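Local coordinates for protein 3'3'-cGAMP-specific phosphodiesterase 3 (Vibrio cholerae O1 biovar El Tor str. N16961, PDB 5Z7C) that is a bacterial phosphodiesterase of the HD-domain family, with a mostly helical chain that carries two HD-domain regions, at residues I171-E176 and R183-K188. The protein carries 2 engineered substitutions. Sequence-based numbering, arbitrary orientation.
Sequences IHSLDE and RPEQRK
Arg183 meets Asp175 and Glu176 through its backbone. Its N lies 3.2 Å from Asp175 O, while its CB points away from 171-176, and its NH1 makes a weak hydrogen bond to Gln144 of helix 141-160. Pro184 follows through a cis peptide bond. Its CG sits 4.1 Å from His172 NE2, oblique to the imidazole, and its CD approaches His172 O. Glu185 gives a backbone hydrogen bond across the contact. Its N donates to Glu176 OE2 at 3.2 Å, with an N-H...O angle of 144°, and reaches the syn side of the carboxylate. The Glu176 chain bends at chi2 (-81°), which brings its carboxylate up to the backbone N of Glu185. Gln186 N lies 3.2 Å from Glu176 OE1. Arg187 lays its extended chain alongside Glu176, and its CD is 3.9 Å from OE2. Arg187 NE donates to Glu185 OE1 at 2.9 Å, from above that carboxylate plane, in a salt bridge within residues 183-188. Ser173 OG stands obliquely to the guanidinium. Both segments belong to the long loop between helices 165-168 and 194-211, within the first HD domain. Two nearly coplanar carboxylates come close here: Glu176 OE2 and Glu185 OE1 are 3.6 Å apart. Arg187, bridged to Glu185 and with NE 4.1 Å from Glu176 OE2, too far for a salt bridge, probably eases the repulsion, and the backbone N-H of Glu185 helps hold the buried Glu176 carboxylate.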
loop_
_atom_site.group_PDB
_atom_site.type_symbol
_atom_site.label_atom_id
_atom_site.label_comp_id
_atom_site.label_asym_id
_atom_site.label_seq_id
_atom_site.Cartn_x
_atom_site.Cartn_y
_atom_site.Cartn_z
ATOM N N ILE A 171 14.781 -2.159 7.342
ATOM C CA ILE A 171 13.473 -2.663 7.041
ATOM C C ILE A 171 13.765 -4.148 7.111
ATOM O O ILE A 171 12.955 -4.930 7.530
ATOM C CB ILE A 171 13.055 -2.279 5.650
ATOM C CG1 ILE A 171 12.692 -0.814 5.629
ATOM C CG2 ILE A 171 11.851 -3.002 5.267
ATOM C CD1 ILE A 171 12.252 -0.339 4.321
ATOM N N HIS A 172 14.948 -4.519 6.674
ATOM C CA HIS A 172 15.402 -5.885 6.609
ATOM C C HIS A 172 15.529 -6.590 7.924
ATOM O O HIS A 172 15.281 -7.765 8.018
ATOM C CB HIS A 172 16.742 -5.919 5.933
ATOM C CG HIS A 172 17.281 -7.293 5.744
ATOM N ND1 HIS A 172 17.617 -7.794 4.510
ATOM C CD2 HIS A 172 17.545 -8.272 6.630
ATOM C CE1 HIS A 172 18.064 -9.024 4.643
ATOM N NE2 HIS A 172 18.041 -9.334 5.921
ATOM N N SER A 173 15.916 -5.852 8.945
ATOM C CA SER A 173 16.172 -6.398 10.253
ATOM C C SER A 173 15.065 -6.059 11.199
ATOM O O SER A 173 15.242 -6.092 12.377
ATOM C CB SER A 173 17.476 -5.886 10.785
ATOM O OG SER A 173 18.550 -6.424 10.062
ATOM N N LEU A 174 13.903 -5.784 10.676
ATOM C CA LEU A 174 12.830 -5.332 11.497
ATOM C C LEU A 174 12.540 -6.378 12.518
ATOM O O LEU A 174 12.242 -6.085 13.638
ATOM C CB LEU A 174 11.612 -5.143 10.628
ATOM C CG LEU A 174 10.293 -4.732 11.234
ATOM C CD1 LEU A 174 10.433 -3.407 11.837
ATOM C CD2 LEU A 174 9.228 -4.705 10.248
ATOM N N ASP A 175 12.632 -7.625 12.118
ATOM C CA ASP A 175 12.137 -8.714 12.918
ATOM C C ASP A 175 13.200 -9.409 13.731
ATOM O O ASP A 175 12.977 -10.450 14.290
ATOM C CB ASP A 175 11.382 -9.682 12.049
ATOM C CG ASP A 175 10.023 -9.185 11.700
ATOM O OD1 ASP A 175 9.252 -8.903 12.611
ATOM O OD2 ASP A 175 9.708 -9.059 10.517
ATOM N N GLU A 176 14.361 -8.809 13.796
ATOM C CA GLU A 176 15.350 -9.229 14.722
ATOM C C GLU A 176 14.938 -8.819 16.104
ATOM O O GLU A 176 14.153 -7.925 16.293
ATOM C CB GLU A 176 16.685 -8.652 14.360
ATOM C CG GLU A 176 17.011 -8.788 12.910
ATOM C CD GLU A 176 17.541 -10.141 12.529
ATOM O OE1 GLU A 176 17.258 -11.104 13.226
ATOM O OE2 GLU A 176 18.230 -10.244 11.519
ATOM N N ARG A 183 14.285 -13.275 13.431
ATOM C CA ARG A 183 14.671 -13.659 12.105
ATOM C C ARG A 183 14.885 -12.480 11.184
ATOM O O ARG A 183 14.422 -11.429 11.509
ATOM C CB ARG A 183 13.499 -14.494 11.639
ATOM C CG ARG A 183 12.952 -15.427 12.686
ATOM C CD ARG A 183 11.549 -15.845 12.351
ATOM N NE ARG A 183 11.105 -17.025 13.074
ATOM C CZ ARG A 183 11.745 -18.188 13.087
ATOM N NH1 ARG A 183 12.889 -18.346 12.444
ATOM N NH2 ARG A 183 11.244 -19.191 13.777
ATOM N N PRO A 184 15.572 -12.654 10.086
ATOM C CA PRO A 184 16.048 -13.948 9.655
ATOM C C PRO A 184 17.475 -14.238 10.004
ATOM O O PRO A 184 17.925 -15.304 9.675
ATOM C CB PRO A 184 15.986 -13.800 8.157
ATOM C CG PRO A 184 16.354 -12.434 7.963
ATOM C CD PRO A 184 15.626 -11.692 8.994
ATOM N N GLU A 185 18.202 -13.297 10.560
ATOM C CA GLU A 185 19.608 -13.513 10.796
ATOM C C GLU A 185 20.014 -13.785 12.224
ATOM O O GLU A 185 21.169 -14.038 12.484
ATOM C CB GLU A 185 20.398 -12.328 10.299
ATOM C CG GLU A 185 20.603 -12.280 8.840
ATOM C CD GLU A 185 21.213 -10.989 8.433
ATOM O OE1 GLU A 185 20.748 -9.951 8.907
ATOM O OE2 GLU A 185 22.163 -10.996 7.649
ATOM N N GLN A 186 19.083 -13.723 13.146
ATOM C CA GLN A 186 19.423 -13.964 14.513
ATOM C C GLN A 186 20.494 -13.026 15.039
ATOM O O GLN A 186 21.394 -13.434 15.737
ATOM C CB GLN A 186 19.871 -15.389 14.643
ATOM C CG GLN A 186 18.737 -16.340 14.782
ATOM C CD GLN A 186 18.150 -16.717 13.464
ATOM O OE1 GLN A 186 18.861 -17.022 12.524
ATOM N NE2 GLN A 186 16.841 -16.705 13.386
ATOM N N ARG A 187 20.380 -11.760 14.687
ATOM C CA ARG A 187 21.205 -10.712 15.230
ATOM C C ARG A 187 20.792 -10.404 16.628
ATOM O O ARG A 187 19.628 -10.507 16.965
ATOM C CB ARG A 187 21.026 -9.454 14.428
ATOM C CG ARG A 187 21.684 -9.463 13.112
ATOM C CD ARG A 187 21.387 -8.199 12.408
ATOM N NE ARG A 187 21.812 -8.271 11.039
ATOM C CZ ARG A 187 23.000 -7.889 10.628
ATOM N NH1 ARG A 187 23.853 -7.397 11.492
ATOM N NH2 ARG A 187 23.334 -7.991 9.362
ATOM N N LYS A 188 21.751 -10.011 17.460
ATOM C CA LYS A 188 21.464 -9.695 18.856
ATOM C C LYS A 188 22.092 -8.373 19.288
ATOM O O LYS A 188 23.191 -8.026 18.857
ATOM C CB LYS A 188 21.942 -10.826 19.770
ATOM C CG LYS A 188 23.138 -11.595 19.232
ATOM C CD LYS A 188 23.374 -12.872 20.022
ATOM C CE LYS A 188 22.181 -13.808 19.927
ATOM N NZ LYS A 188 22.226 -14.872 20.968
#